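Local coordinates for putative lipoprotein YcdA (Bacillus subtilis subsp. subtilis str. 168, PDB 4R4G) that is of unknown function but is probably a membrane-attached lipoprotein with an Ig-like N-terminal domain joined by a kinked helix to a C-terminal alpha/beta domain, at residues Lys29-Thr34 and Gln38-Val43; Met71-Pro76 and Ser80-Gly85; Gln84-Thr87 and Ser93-Gly96; Gly96-Val101 and Tyr108-Thr113. One frame throughout, in Å; residues are numbered along the deposited sequence.

Contact 1 (Lys29-Thr34 and Gln38-Val43); sequences KYDKST and QLVLKV
Thr34 and Val40 meet methyl to methyl where the chain turns into a strand: CG2 of Thr34 lies 3.8 Å from CG2 of Val40, the two side chains crossing at about a right angle. The torsions select the branches. With chi1 of 68°, Thr34 keeps OG1 between its backbone N and carbonyl carbon and places CG2 opposite the carbonyl carbon. In Val40, CG1 lies trans to the backbone N (chi1 168°), and CG2 becomes the branch offered to the loop. The same methyl also receives the carboxylate of Asp31, whose OD2 approaches to 4.0 Å of Val40 CG2, a polar atom resting on an apolar one. That carboxylate is held by its own loop and by Thr74. Its OD1 accepts from Ser33 N at 3.1 Å, closing an Asx turn, and from Ser33 OG at 2.8 Å on the syn side, while OD2 is hydrogen-bonded to Thr74 OG1. Gln38, extended beyond CG, carries OE1 back over the Thr34 backbone, 3.8 Å from Thr34 CA, and that oxygen accepts from Ser35 N. No hydrogen bond joins the two segments, so contact here is by packing. The turn lies between strands 16-25 and 39-48; Val40 pairs with Thr25 on the former, whereas Leu39 and Leu41 pair with Val102 and Phe100 of strand 93-102.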
loop_
_atom_site.group_PDB
_atom_site.type_symbol
_atom_site.label_atom_id
_atom_site.label_comp_id
_atom_site.label_asym_id
_atom_site.label_seq_id
_atom_site.Cartn_x
_atom_site.Cartn_y
_atom_site.Cartn_z
ATOM N N LYS A 29 -6.435 -9.889 -1.706
ATOM C CA LYS A 29 -6.399 -9.315 -3.072
ATOM C C LYS A 29 -7.599 -9.862 -3.878
ATOM O O LYS A 29 -8.153 -9.173 -4.737
ATOM C CB LYS A 29 -5.070 -9.646 -3.840
ATOM C CG LYS A 29 -3.740 -9.476 -3.083
ATOM C CD LYS A 29 -2.463 -9.828 -3.896
ATOM C CE LYS A 29 -1.208 -9.651 -3.040
ATOM N NZ LYS A 29 0.065 -9.834 -3.803
ATOM N N TYR A 30 -8.018 -11.105 -3.533
ATOM C CA TYR A 30 -9.045 -11.881 -4.202
ATOM C C TYR A 30 -10.402 -11.859 -3.478
ATOM O O TYR A 30 -11.349 -12.471 -3.987
ATOM C CB TYR A 30 -8.527 -13.318 -4.402
ATOM C CG TYR A 30 -7.114 -13.326 -4.943
ATOM C CD1 TYR A 30 -6.844 -12.912 -6.242
ATOM C CD2 TYR A 30 -6.032 -13.612 -4.116
ATOM C CE1 TYR A 30 -5.540 -12.837 -6.723
ATOM C CE2 TYR A 30 -4.722 -13.544 -4.587
ATOM C CZ TYR A 30 -4.480 -13.155 -5.892
ATOM O OH TYR A 30 -3.192 -13.089 -6.380
ATOM N N ASP A 31 -10.530 -11.101 -2.354
ATOM C CA ASP A 31 -11.791 -10.942 -1.610
ATOM C C ASP A 31 -12.805 -10.181 -2.466
ATOM O O ASP A 31 -12.484 -9.118 -3.003
ATOM C CB ASP A 31 -11.539 -10.188 -0.289
ATOM C CG ASP A 31 -12.537 -10.406 0.844
ATOM O OD1 ASP A 31 -13.770 -10.362 0.576
ATOM O OD2 ASP A 31 -12.084 -10.560 2.018
ATOM N N LYS A 32 -14.010 -10.735 -2.619
ATOM C CA LYS A 32 -15.040 -10.106 -3.441
ATOM C C LYS A 32 -16.258 -9.688 -2.603
ATOM O O LYS A 32 -17.167 -9.045 -3.132
ATOM C CB LYS A 32 -15.458 -11.035 -4.604
ATOM C CG LYS A 32 -14.380 -11.226 -5.690
ATOM C CD LYS A 32 -14.031 -9.939 -6.470
ATOM C CE LYS A 32 -12.720 -10.052 -7.216
ATOM N NZ LYS A 32 -12.356 -8.780 -7.900
ATOM N N SER A 33 -16.251 -9.998 -1.295
ATOM C CA SER A 33 -17.354 -9.651 -0.385
ATOM C C SER A 33 -17.165 -8.279 0.329
ATOM O O SER A 33 -18.131 -7.774 0.910
ATOM C CB SER A 33 -17.574 -10.760 0.646
ATOM O OG SER A 33 -16.364 -11.288 1.163
ATOM N N THR A 34 -15.961 -7.669 0.262
ATOM C CA THR A 34 -15.695 -6.387 0.925
ATOM C C THR A 34 -15.771 -5.179 -0.023
ATOM O O THR A 34 -15.477 -5.288 -1.219
ATOM C CB THR A 34 -14.306 -6.377 1.570
ATOM O OG1 THR A 34 -13.337 -6.410 0.531
ATOM C CG2 THR A 34 -14.074 -7.520 2.520
ATOM N N GLN A 38 -14.612 -0.909 3.603
ATOM C CA GLN A 38 -14.726 -1.937 4.634
ATOM C C GLN A 38 -13.389 -2.546 4.942
ATOM O O GLN A 38 -12.457 -2.483 4.126
ATOM C CB GLN A 38 -15.720 -3.034 4.244
ATOM C CG GLN A 38 -17.145 -2.604 4.470
ATOM C CD GLN A 38 -18.162 -3.588 3.979
ATOM O OE1 GLN A 38 -18.012 -4.217 2.924
ATOM N NE2 GLN A 38 -19.259 -3.704 4.716
ATOM N N LEU A 39 -13.304 -3.135 6.144
ATOM C CA LEU A 39 -12.141 -3.846 6.647
ATOM C C LEU A 39 -12.544 -5.274 6.941
ATOM O O LEU A 39 -13.709 -5.654 6.756
ATOM C CB LEU A 39 -11.575 -3.163 7.906
ATOM C CG LEU A 39 -11.004 -1.753 7.733
ATOM C CD1 LEU A 39 -10.554 -1.196 9.064
ATOM C CD2 LEU A 39 -9.813 -1.743 6.749
ATOM N N VAL A 40 -11.589 -6.071 7.390
ATOM C CA VAL A 40 -11.847 -7.452 7.752
ATOM C C VAL A 40 -11.441 -7.581 9.200
ATOM O O VAL A 40 -10.311 -7.227 9.535
ATOM C CB VAL A 40 -11.129 -8.451 6.799
ATOM C CG1 VAL A 40 -11.170 -9.880 7.343
ATOM C CG2 VAL A 40 -11.741 -8.391 5.403
ATOM N N LEU A 41 -12.368 -8.020 10.068
ATOM C CA LEU A 41 -12.069 -8.185 11.485
ATOM C C LEU A 41 -11.462 -9.566 11.690
ATOM O O LEU A 41 -12.088 -10.572 11.347
ATOM C CB LEU A 41 -13.334 -7.977 12.332
ATOM C CG LEU A 41 -13.165 -7.947 13.852
ATOM C CD1 LEU A 41 -12.667 -6.595 14.322
ATOM C CD2 LEU A 41 -14.460 -8.280 14.526
ATOM N N LYS A 42 -10.203 -9.604 12.178
ATOM C CA LYS A 42 -9.468 -10.850 12.438
ATOM C C LYS A 42 -9.557 -11.129 13.926
ATOM O O LYS A 42 -8.997 -10.383 14.739
ATOM C CB LYS A 42 -8.004 -10.747 11.941
ATOM C CG LYS A 42 -7.166 -12.020 12.044
ATOM C CD LYS A 42 -5.809 -11.807 11.403
ATOM C CE LYS A 42 -4.743 -12.749 11.897
ATOM N NZ LYS A 42 -3.566 -12.779 10.979
ATOM N N VAL A 43 -10.318 -12.168 14.278
ATOM C CA VAL A 43 -10.559 -12.605 15.656
ATOM C C VAL A 43 -9.857 -13.961 15.854
ATOM O O VAL A 43 -10.263 -14.944 15.238
ATOM C CB VAL A 43 -12.080 -12.669 15.996
ATOM C CG1 VAL A 43 -12.316 -12.913 17.482
ATOM C CG2 VAL A 43 -12.807 -11.406 15.544
#

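Contact 2 (Met71-Pro76 and Ser80-Gly85)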
loop_
_atom_site.group_PDB
_atom_site.type_symbol
_atom_site.label_atom_id
_atom_site.label_comp_id
_atom_site.label_asym_id
_atom_site.label_seq_id
_atom_site.Cartn_x
_atom_site.Cartn_y
_atom_site.Cartn_z
HETATM N N MSE A 71 -22.895 -10.084 9.634
HETATM C CA MSE A 71 -21.843 -9.766 8.667
HETATM C C MSE A 71 -21.350 -11.041 7.958
HETATM O O MSE A 71 -21.451 -12.145 8.489
HETATM C CB MSE A 71 -20.669 -9.045 9.340
HETATM C CG MSE A 71 -21.026 -7.680 9.902
HETATM SE SE MSE A 71 -21.989 -6.445 8.687
HETATM C CE MSE A 71 -20.567 -5.675 7.769
ATOM N N SER A 72 -20.802 -10.879 6.759
ATOM C CA SER A 72 -20.261 -11.983 5.973
ATOM C C SER A 72 -18.975 -12.499 6.578
ATOM O O SER A 72 -18.150 -11.737 7.083
ATOM C CB SER A 72 -19.979 -11.537 4.536
ATOM O OG SER A 72 -21.092 -10.960 3.873
ATOM N N ASP A 73 -18.775 -13.785 6.481
ATOM C CA ASP A 73 -17.504 -14.335 6.877
ATOM C C ASP A 73 -16.623 -14.219 5.647
ATOM O O ASP A 73 -17.129 -14.212 4.514
ATOM C CB ASP A 73 -17.646 -15.779 7.387
ATOM C CG ASP A 73 -18.391 -16.686 6.443
ATOM O OD1 ASP A 73 -19.612 -16.450 6.231
ATOM O OD2 ASP A 73 -17.760 -17.634 5.911
ATOM N N THR A 74 -15.333 -14.042 5.835
ATOM C CA THR A 74 -14.522 -13.946 4.642
ATOM C C THR A 74 -13.292 -14.812 4.818
ATOM O O THR A 74 -13.159 -15.488 5.840
ATOM C CB THR A 74 -14.267 -12.507 4.241
ATOM O OG1 THR A 74 -13.713 -12.527 2.938
ATOM C CG2 THR A 74 -13.379 -11.751 5.213
ATOM N N ASP A 75 -12.444 -14.863 3.794
ATOM C CA ASP A 75 -11.265 -15.704 3.815
ATOM C C ASP A 75 -10.028 -14.857 3.669
ATOM O O ASP A 75 -10.066 -13.882 2.911
ATOM C CB ASP A 75 -11.337 -16.773 2.689
ATOM C CG ASP A 75 -12.283 -17.926 2.947
ATOM O OD1 ASP A 75 -12.297 -18.434 4.069
ATOM O OD2 ASP A 75 -12.990 -18.335 2.008
ATOM N N PRO A 76 -8.899 -15.223 4.337
ATOM C CA PRO A 76 -7.653 -14.469 4.125
ATOM C C PRO A 76 -7.044 -14.861 2.760
ATOM O O PRO A 76 -7.611 -15.738 2.102
ATOM C CB PRO A 76 -6.785 -14.925 5.310
ATOM C CG PRO A 76 -7.194 -16.315 5.551
ATOM C CD PRO A 76 -8.671 -16.386 5.229
ATOM N N SER A 80 -4.866 -21.186 4.870
ATOM C CA SER A 80 -4.220 -21.928 5.959
ATOM C C SER A 80 -4.124 -21.053 7.213
ATOM O O SER A 80 -4.039 -21.603 8.304
ATOM C CB SER A 80 -2.844 -22.446 5.551
ATOM O OG SER A 80 -1.909 -21.401 5.327
ATOM N N GLU A 81 -4.228 -19.709 7.061
ATOM C CA GLU A 81 -4.200 -18.736 8.154
ATOM C C GLU A 81 -5.518 -18.677 8.925
ATOM O O GLU A 81 -5.657 -17.839 9.821
ATOM C CB GLU A 81 -3.940 -17.323 7.613
ATOM C CG GLU A 81 -2.541 -16.973 7.102
ATOM C CD GLU A 81 -2.477 -15.530 6.608
ATOM O OE1 GLU A 81 -3.078 -14.646 7.268
ATOM O OE2 GLU A 81 -1.869 -15.291 5.537
ATOM N N LYS A 82 -6.506 -19.498 8.542
ATOM C CA LYS A 82 -7.824 -19.490 9.136
ATOM C C LYS A 82 -8.013 -20.720 9.974
ATOM O O LYS A 82 -7.314 -21.709 9.757
ATOM C CB LYS A 82 -8.875 -19.419 8.014
ATOM C CG LYS A 82 -10.255 -18.942 8.459
ATOM C CD LYS A 82 -11.170 -18.716 7.293
ATOM C CE LYS A 82 -12.594 -18.603 7.753
ATOM N NZ LYS A 82 -13.497 -18.048 6.711
ATOM N N LEU A 83 -8.961 -20.675 10.930
ATOM C CA LEU A 83 -9.301 -21.817 11.768
ATOM C C LEU A 83 -9.660 -23.005 10.870
ATOM O O LEU A 83 -10.421 -22.843 9.909
ATOM C CB LEU A 83 -10.457 -21.473 12.732
ATOM C CG LEU A 83 -10.964 -22.603 13.648
ATOM C CD1 LEU A 83 -9.919 -23.009 14.671
ATOM C CD2 LEU A 83 -12.220 -22.197 14.360
ATOM N N GLN A 84 -9.082 -24.176 11.157
ATOM C CA GLN A 84 -9.316 -25.342 10.326
ATOM C C GLN A 84 -10.286 -26.283 10.965
ATOM O O GLN A 84 -10.250 -26.514 12.180
ATOM C CB GLN A 84 -8.005 -26.070 9.998
ATOM C CG GLN A 84 -6.962 -25.228 9.249
ATOM C CD GLN A 84 -7.376 -24.750 7.870
ATOM O OE1 GLN A 84 -7.838 -25.512 7.007
ATOM N NE2 GLN A 84 -7.167 -23.475 7.627
ATOM N N GLY A 85 -11.156 -26.831 10.127
ATOM C CA GLY A 85 -12.146 -27.815 10.536
ATOM C C GLY A 85 -11.436 -29.016 11.114
ATOM O O GLY A 85 -10.589 -29.622 10.453
#
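Lys82 reaches out to Thr74 and Asp75 as a nearly straight rod, and its ammonium group is the polar centre of this contact. NZ donates to the backbone O of Thr74 at 2.7 Å and to OD1 of Asp75 at 2.9 Å, the second bond being part of a salt bridge. Neither acceptor is met in its own plane: the nitrogen stands 39° out of the carbonyl plane of Thr74, and it approaches the Asp75 carboxylate from above as well. Asp73 adds a more distant negative charge, with OD2 4.4 Å from Lys82 NZ, and would probably help to stabilise the positive charge.

The aliphatic part of the lysine does separate work. Starting trans to its backbone N (chi1 -161°) and staying extended, the chain crosses the proline ring at about a right angle, Lys82 CD lying 4.0 Å from Pro76 CD. Beside it, Pro76 CG rests 4.0 Å from Glu81 CB, and these two side chains run past each other in opposite directions.

Further out, the base of the lysine is tied to its own segment: Gln84 NE2 donates to Lys82 O at 2.8 Å. Both segments belong to the long connection between strands 69-71 and 86-88, and both lie along strand 93-102, through backbone bonds of Thr74 with Phe99 and of Leu83 with Asn97. The Phe99 side chain touches Pro76 and Lys82 alike, so that strand backs the contact.

Contact 3 (Gln84-Thr87 and Ser93-Gly96)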
loop_
_atom_site.group_PDB
_atom_site.type_symbol
_atom_site.label_atom_id
_atom_site.label_comp_id
_atom_site.label_asym_id
_atom_site.label_seq_id
_atom_site.Cartn_x
_atom_site.Cartn_y
_atom_site.Cartn_z
ATOM N N GLN A 84 -9.082 -24.176 11.157
ATOM C CA GLN A 84 -9.316 -25.342 10.326
ATOM C C GLN A 84 -10.286 -26.283 10.965
ATOM O O GLN A 84 -10.250 -26.514 12.180
ATOM C CB GLN A 84 -8.005 -26.070 9.998
ATOM C CG GLN A 84 -6.962 -25.228 9.249
ATOM C CD GLN A 84 -7.376 -24.750 7.870
ATOM O OE1 GLN A 84 -7.838 -25.512 7.007
ATOM N NE2 GLN A 84 -7.167 -23.475 7.627
ATOM N N GLY A 85 -11.156 -26.831 10.127
ATOM C CA GLY A 85 -12.146 -27.815 10.536
ATOM C C GLY A 85 -11.436 -29.016 11.114
ATOM O O GLY A 85 -10.589 -29.622 10.453
ATOM N N SER A 86 -11.699 -29.296 12.376
ATOM C CA SER A 86 -11.041 -30.378 13.074
ATOM C C SER A 86 -11.976 -30.981 14.098
ATOM O O SER A 86 -13.128 -30.560 14.196
ATOM C CB SER A 86 -9.768 -29.861 13.736
ATOM O OG SER A 86 -10.046 -28.765 14.589
ATOM N N THR A 87 -11.495 -32.007 14.820
ATOM C CA THR A 87 -12.212 -32.690 15.895
ATOM C C THR A 87 -11.296 -32.687 17.120
ATOM O O THR A 87 -10.090 -32.912 16.986
ATOM C CB THR A 87 -12.654 -34.093 15.465
ATOM O OG1 THR A 87 -13.171 -34.042 14.134
ATOM C CG2 THR A 87 -13.697 -34.679 16.389
ATOM N N SER A 93 -7.739 -28.707 22.746
ATOM C CA SER A 93 -8.058 -27.375 22.235
ATOM C C SER A 93 -7.556 -27.111 20.828
ATOM O O SER A 93 -6.433 -27.467 20.468
ATOM C CB SER A 93 -7.507 -26.289 23.155
ATOM O OG SER A 93 -7.974 -26.446 24.483
ATOM N N VAL A 94 -8.395 -26.423 20.049
ATOM C CA VAL A 94 -8.072 -25.959 18.705
ATOM C C VAL A 94 -7.937 -24.445 18.804
ATOM O O VAL A 94 -8.590 -23.825 19.639
ATOM C CB VAL A 94 -9.104 -26.430 17.640
ATOM C CG1 VAL A 94 -10.464 -25.763 17.820
ATOM C CG2 VAL A 94 -8.577 -26.229 16.225
ATOM N N GLU A 95 -7.067 -23.865 18.006
ATOM C CA GLU A 95 -6.846 -22.425 18.003
ATOM C C GLU A 95 -6.698 -21.958 16.536
ATOM O O GLU A 95 -6.180 -22.695 15.691
ATOM C CB GLU A 95 -5.614 -22.086 18.876
ATOM C CG GLU A 95 -5.484 -20.627 19.303
ATOM C CD GLU A 95 -4.162 -20.207 19.934
ATOM O OE1 GLU A 95 -3.739 -20.854 20.922
ATOM O OE2 GLU A 95 -3.590 -19.186 19.482
ATOM N N GLY A 96 -7.204 -20.774 16.232
ATOM C CA GLY A 96 -7.143 -20.245 14.876
ATOM C C GLY A 96 -7.860 -18.926 14.725
ATOM O O GLY A 96 -8.498 -18.446 15.669
#
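Two strands of the Ig-like domain that belong to different sheets approach each other here, and the closest touch between them is that of Ser86 with Val94. The oxygen OG of Ser86 lies 3.4 Å from CG2 of Val94 and 4.0 Å from Val94 CB, so the hydroxyl sits against one branch of the valine. With chi1 of 68°, Val94 has CG1 between its backbone N and carbonyl carbon and CG2 trans to the N; that second methyl is the one presented to Ser86. The serine has a similar first torsion, 55°, and its OG also makes a weak hydrogen bond, 3.3 Å long, to the backbone O of Gln84, which may help to orient the hydroxyl. Across the pair of segments there is no hydrogen bond, and the backbones keep apart, Ser86 CA and Val94 CA being 7.7 Å from each other. Each strand pairs with a different partner: Ser86 bonds through its backbone to Val57 in the small sheet of strands 55-57 and 86-88, whereas Val94 and Gly96 bond to Val47 and Val45 of strand 39-48. Leu83, in the loop leading to strand 86-88, also packs on Val94.

Contact 4 (Gly96-Val101 and Tyr108-Thr113); sequences GNLFFV and YELNYT
Different first torsions bring Leu110 to Phe100 and Leu98. The CB of Leu110 does not point at the other strand, but with CG trans to the backbone N (chi1 -179°) the end of the side chain comes nearer to it. On the facing strand, Phe100 (chi1 -61°) and Leu98 hold CG opposite their carbonyl carbons, and both start out toward the segment 108-113.

One methyl does all the touching on the Leu110 side. Its CD1 lies 3.7 Å from Phe100 CE2 and 4.0 Å from Phe100 CZ, coming to the CE2-CZ side of the ring obliquely. The same carbon is 4.1 Å from Leu98 CD1. Leu110 crosses each of these side chains at about a right angle, so a single branch touches both an aromatic and an aliphatic neighbour two residues apart on one strand. All three side chains are buried, and no hydrogen bond links the segments; the attraction is that of apolar groups withdrawn from water.

The backbones stand well apart, with 10.0 Å between Phe100 CA and Leu110 CA, as is expected of strands facing each other across a core. Strand 93-102 pairs with strand 39-48, Leu98 bonding through its backbone to Val43, while strand 107-112 lies between 62-66 and 125-130 in the second sheet. Leu98 reaches Phe62 and Phe100 reaches Leu64 on that sheet too. Such face-to-face packing of two antiparallel sheets is characteristic of a beta sandwich, here that of the Ig-like N-terminal domain.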
loop_
_atom_site.group_PDB
_atom_site.type_symbol
_atom_site.label_atom_id
_atom_site.label_comp_id
_atom_site.label_asym_id
_atom_site.label_seq_id
_atom_site.Cartn_x
_atom_site.Cartn_y
_atom_site.Cartn_z
ATOM N N GLY A 96 -7.204 -20.774 16.232
ATOM C CA GLY A 96 -7.143 -20.245 14.876
ATOM C C GLY A 96 -7.860 -18.926 14.725
ATOM O O GLY A 96 -8.498 -18.446 15.669
ATOM N N ASN A 97 -7.775 -18.347 13.537
ATOM C CA ASN A 97 -8.348 -17.043 13.237
ATOM C C ASN A 97 -9.668 -17.129 12.496
ATOM O O ASN A 97 -9.885 -18.062 11.710
ATOM C CB ASN A 97 -7.378 -16.214 12.381
ATOM C CG ASN A 97 -6.088 -15.835 13.039
ATOM O OD1 ASN A 97 -6.041 -15.087 14.015
ATOM N ND2 ASN A 97 -5.001 -16.226 12.416
ATOM N N LEU A 98 -10.512 -16.094 12.697
ATOM C CA LEU A 98 -11.805 -15.916 12.057
ATOM C C LEU A 98 -11.796 -14.561 11.402
ATOM O O LEU A 98 -11.160 -13.637 11.901
ATOM C CB LEU A 98 -12.976 -16.053 13.041
ATOM C CG LEU A 98 -12.978 -17.211 14.018
ATOM C CD1 LEU A 98 -13.916 -16.918 15.140
ATOM C CD2 LEU A 98 -13.324 -18.549 13.330
ATOM N N PHE A 99 -12.452 -14.446 10.255
ATOM C CA PHE A 99 -12.441 -13.235 9.453
ATOM C C PHE A 99 -13.862 -12.844 9.068
ATOM O O PHE A 99 -14.647 -13.694 8.628
ATOM C CB PHE A 99 -11.580 -13.466 8.199
ATOM C CG PHE A 99 -10.159 -13.906 8.468
ATOM C CD1 PHE A 99 -9.858 -15.243 8.684
ATOM C CD2 PHE A 99 -9.112 -12.989 8.433
ATOM C CE1 PHE A 99 -8.549 -15.648 8.939
ATOM C CE2 PHE A 99 -7.803 -13.393 8.690
ATOM C CZ PHE A 99 -7.534 -14.716 8.959
ATOM N N PHE A 100 -14.194 -11.558 9.250
ATOM C CA PHE A 100 -15.525 -11.042 8.995
ATOM C C PHE A 100 -15.466 -9.681 8.367
ATOM O O PHE A 100 -14.691 -8.840 8.806
ATOM C CB PHE A 100 -16.336 -10.968 10.297
ATOM C CG PHE A 100 -16.539 -12.293 10.989
ATOM C CD1 PHE A 100 -17.529 -13.171 10.570
ATOM C CD2 PHE A 100 -15.745 -12.659 12.072
ATOM C CE1 PHE A 100 -17.707 -14.402 11.201
ATOM C CE2 PHE A 100 -15.935 -13.883 12.714
ATOM C CZ PHE A 100 -16.901 -14.754 12.262
ATOM N N VAL A 101 -16.315 -9.459 7.362
ATOM C CA VAL A 101 -16.419 -8.191 6.648
ATOM C C VAL A 101 -17.166 -7.220 7.561
ATOM O O VAL A 101 -18.317 -7.481 7.911
ATOM C CB VAL A 101 -17.128 -8.380 5.276
ATOM C CG1 VAL A 101 -17.171 -7.082 4.495
ATOM C CG2 VAL A 101 -16.480 -9.491 4.460
ATOM N N TYR A 108 -19.460 -5.006 17.646
ATOM C CA TYR A 108 -19.590 -6.366 17.142
ATOM C C TYR A 108 -19.996 -7.329 18.244
ATOM O O TYR A 108 -19.919 -7.015 19.437
ATOM C CB TYR A 108 -18.301 -6.841 16.425
ATOM C CG TYR A 108 -17.685 -5.764 15.548
ATOM C CD1 TYR A 108 -18.343 -5.303 14.404
ATOM C CD2 TYR A 108 -16.468 -5.174 15.883
ATOM C CE1 TYR A 108 -17.808 -4.274 13.627
ATOM C CE2 TYR A 108 -15.912 -4.162 15.097
ATOM C CZ TYR A 108 -16.587 -3.715 13.971
ATOM O OH TYR A 108 -16.055 -2.708 13.210
ATOM N N GLU A 109 -20.542 -8.465 17.812
ATOM C CA GLU A 109 -20.965 -9.553 18.642
ATOM C C GLU A 109 -20.584 -10.825 17.936
ATOM O O GLU A 109 -21.021 -11.056 16.813
ATOM C CB GLU A 109 -22.452 -9.480 18.953
ATOM C CG GLU A 109 -22.913 -10.619 19.850
ATOM C CD GLU A 109 -24.302 -10.511 20.445
ATOM O OE1 GLU A 109 -24.476 -9.739 21.419
ATOM O OE2 GLU A 109 -25.192 -11.267 19.990
ATOM N N LEU A 110 -19.697 -11.613 18.566
ATOM C CA LEU A 110 -19.252 -12.895 18.063
ATOM C C LEU A 110 -20.032 -13.967 18.779
ATOM O O LEU A 110 -20.056 -13.963 20.011
ATOM C CB LEU A 110 -17.736 -13.074 18.271
ATOM C CG LEU A 110 -17.114 -14.378 17.757
ATOM C CD1 LEU A 110 -16.916 -14.333 16.276
ATOM C CD2 LEU A 110 -15.777 -14.626 18.407
ATOM N N ASN A 111 -20.697 -14.863 18.016
ATOM C CA ASN A 111 -21.454 -15.981 18.598
ATOM C C ASN A 111 -20.832 -17.278 18.155
ATOM O O ASN A 111 -20.403 -17.397 17.011
ATOM C CB ASN A 111 -22.961 -15.960 18.253
ATOM C CG ASN A 111 -23.777 -17.071 18.942
ATOM O OD1 ASN A 111 -24.006 -17.056 20.166
ATOM N ND2 ASN A 111 -24.208 -18.081 18.182
ATOM N N TYR A 112 -20.733 -18.248 19.095
ATOM C CA TYR A 112 -20.194 -19.590 18.873
ATOM C C TYR A 112 -21.249 -20.597 19.233
ATOM O O TYR A 112 -21.741 -20.569 20.362
ATOM C CB TYR A 112 -18.907 -19.869 19.657
ATOM C CG TYR A 112 -18.499 -21.332 19.613
ATOM C CD1 TYR A 112 -18.101 -21.934 18.419
ATOM C CD2 TYR A 112 -18.554 -22.127 20.754
ATOM C CE1 TYR A 112 -17.706 -23.274 18.379
ATOM C CE2 TYR A 112 -18.197 -23.478 20.717
ATOM C CZ TYR A 112 -17.771 -24.048 19.529
ATOM O OH TYR A 112 -17.438 -25.388 19.493
ATOM N N THR A 113 -21.604 -21.482 18.272
ATOM C CA THR A 113 -22.578 -22.551 18.470
ATOM C C THR A 113 -21.837 -23.862 18.205
ATOM O O THR A 113 -21.525 -24.188 17.050
ATOM C CB THR A 113 -23.871 -22.345 17.642
ATOM O OG1 THR A 113 -24.558 -21.188 18.134
ATOM C CG2 THR A 113 -24.822 -23.543 17.725
#

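All four contacts lie in the Ig-like domain and gather around strand 93-102. Contacts 2 and 4 are the nearest pair, their centres 9 Å apart; besides their shared backbone bonds, Lys82 CG packs 3.4 Å from Asn97 O. Contacts 1 and 2 have centres 10 Å apart, and the methyls Val40 CG1 and Thr74 CG2 touch at 3.6 Å. Contacts 1 and 4 occupy neighbouring strands of one sheet, where Lys42 CE lies 3.4 Å from Asn97 OD1. Contact 3 continues from contact 2 through Gln84 and Gly85, with Leu83 CD1 3.8 Å from Gly96 N, and shares Gly96 with contact 4, but lies about 22 Å from contact 1, centre to centre.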